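Local coordinates for protein pentalenene synthase (Streptomyces chartreusis NRRL 3882, PDB 6Q4S) that probably cyclises farnesyl diphosphate, with magnesium as cofactor, to the bicyclic sesquiterpene alcohol 7-epi-alpha-eudesmol, at residues D64-V67 with V68-W72. Sequence-based numbering, arbitrary orientation.
Sequences DDMV and VLMNW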
loop_
_atom_site.group_PDB
_atom_site.type_symbol
_atom_site.label_atom_id
_atom_site.label_comp_id
_atom_site.label_asym_id
_atom_site.label_seq_id
_atom_site.Cartn_x
_atom_site.Cartn_y
_atom_site.Cartn_z
ATOM N N ASP A 64 6.074 -26.730 -3.115
ATOM C CA ASP A 64 5.131 -26.330 -2.088
ATOM C C ASP A 64 4.621 -24.884 -2.404
ATOM O O ASP A 64 3.512 -24.537 -2.051
ATOM C CB ASP A 64 5.764 -26.343 -0.708
ATOM C CG ASP A 64 6.116 -27.762 -0.215
ATOM O OD1 ASP A 64 5.379 -28.747 -0.502
ATOM O OD2 ASP A 64 7.129 -27.843 0.500
ATOM N N ASP A 65 5.516 -24.065 -2.907
ATOM C CA ASP A 65 5.184 -22.687 -3.310
ATOM C C ASP A 65 4.270 -22.657 -4.536
ATOM O O ASP A 65 3.416 -21.786 -4.646
ATOM C CB ASP A 65 6.443 -21.917 -3.600
ATOM C CG ASP A 65 7.240 -21.601 -2.339
ATOM O OD1 ASP A 65 6.687 -21.654 -1.213
ATOM O OD2 ASP A 65 8.387 -21.137 -2.474
ATOM N N MET A 66 4.354 -23.663 -5.391
ATOM C CA MET A 66 3.411 -23.767 -6.501
ATOM C C MET A 66 2.014 -23.968 -5.966
ATOM O O MET A 66 1.037 -23.360 -6.462
ATOM C CB MET A 66 3.792 -24.882 -7.489
ATOM C CG MET A 66 2.876 -24.986 -8.693
ATOM S SD MET A 66 2.613 -23.466 -9.680
ATOM C CE MET A 66 4.247 -23.230 -10.191
ATOM N N VAL A 67 1.890 -24.753 -4.894
ATOM C CA VAL A 67 0.591 -24.901 -4.249
ATOM C C VAL A 67 -0.002 -23.521 -3.717
ATOM O O VAL A 67 -1.141 -23.235 -3.969
ATOM C CB VAL A 67 0.603 -25.898 -3.063
ATOM C CG1 VAL A 67 -0.829 -26.014 -2.516
ATOM C CG2 VAL A 67 1.049 -27.296 -3.547
ATOM N N VAL A 68 0.822 -22.759 -3.022
ATOM C CA VAL A 68 0.452 -21.452 -2.464
ATOM C C VAL A 68 0.045 -20.536 -3.634
ATOM O O VAL A 68 -0.980 -19.864 -3.562
ATOM C CB VAL A 68 1.651 -20.875 -1.704
ATOM C CG1 VAL A 68 1.439 -19.387 -1.321
ATOM C CG2 VAL A 68 1.897 -21.687 -0.452
ATOM N N LEU A 69 0.813 -20.567 -4.723
ATOM C CA LEU A 69 0.485 -19.759 -5.912
ATOM C C LEU A 69 -0.843 -20.114 -6.567
ATOM O O LEU A 69 -1.623 -19.216 -6.898
ATOM C CB LEU A 69 1.642 -19.673 -6.883
ATOM C CG LEU A 69 2.870 -18.935 -6.376
ATOM C CD1 LEU A 69 4.105 -19.430 -7.102
ATOM C CD2 LEU A 69 2.792 -17.391 -6.395
ATOM N N MET A 70 -1.155 -21.396 -6.709
ATOM C CA MET A 70 -2.428 -21.803 -7.209
ATOM C C MET A 70 -3.540 -21.394 -6.261
ATOM O O MET A 70 -4.627 -20.981 -6.691
ATOM C CB MET A 70 -2.523 -23.298 -7.435
ATOM C CG MET A 70 -1.489 -23.799 -8.464
ATOM S SD MET A 70 -1.660 -25.593 -8.646
ATOM C CE MET A 70 -0.588 -25.734 -10.089
ATOM N N ASN A 71 -3.294 -21.549 -4.956
ATOM C CA ASN A 71 -4.309 -21.187 -4.022
ATOM C C ASN A 71 -4.656 -19.634 -4.208
ATOM O O ASN A 71 -5.829 -19.236 -4.291
ATOM C CB ASN A 71 -3.859 -21.517 -2.579
ATOM C CG ASN A 71 -3.715 -23.015 -2.320
ATOM O OD1 ASN A 71 -4.268 -23.863 -3.035
ATOM N ND2 ASN A 71 -3.087 -23.324 -1.194
ATOM N N TRP A 72 -3.638 -18.831 -4.183
ATOM C CA TRP A 72 -3.767 -17.395 -4.454
ATOM C C TRP A 72 -4.494 -17.057 -5.752
ATOM O O TRP A 72 -5.496 -16.357 -5.736
ATOM C CB TRP A 72 -2.419 -16.816 -4.523
ATOM C CG TRP A 72 -2.377 -15.375 -4.720
ATOM C CD1 TRP A 72 -3.153 -14.427 -4.135
ATOM C CD2 TRP A 72 -1.492 -14.711 -5.559
ATOM N NE1 TRP A 72 -2.786 -13.176 -4.560
ATOM C CE2 TRP A 72 -1.776 -13.321 -5.461
ATOM C CE3 TRP A 72 -0.495 -15.140 -6.428
ATOM C CZ2 TRP A 72 -1.018 -12.370 -6.128
ATOM C CZ3 TRP A 72 0.212 -14.224 -7.107
ATOM C CH2 TRP A 72 -0.041 -12.843 -6.965
#
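Met66 and Met70 touch one turn apart on helix 63-79: the terminal methyl of Met70 comes against the middle of the Met66 side chain, CE lying 3.8 Å from Met66 CG and 3.9 Å from Met66 SD. Met66 folds at chi2 (54°) and chi3, whereas Met70 stays extended past CG and carries its methyl across to the Met66 chain. Val67 and Asn71 instead run alongside each other in a common direction, Val67 CG1 standing 3.8 Å from Asn71 ND2. Val67 O accepts a hydrogen bond from Asn71 N (2.9 Å), and with chi1 at -67° the Asn71 side chain folds back, its CG 3.1 Å from the same oxygen. Leu69 N to Asp65 O and Met70 N to Met66 O continue this regular alpha-helical ladder, whereas Val68 N to Asp64 O is weak at 3.4 Å. Asn71 OD1 is bonded to His26 ND1 on helix 19-32; a leucine here would probably leave His26 ND1 without this partner. Asp65 OD2 forms a salt bridge with Arg192 NH1, on helix 183-194. The helix is thus packed on several sides within the all-alpha terpene synthase fold: Met66 and Met70 rest on helix 50-57, Val67 and Asn71 on helix 19-32, and Val68, Leu69 and Trp72 on helix 118-131.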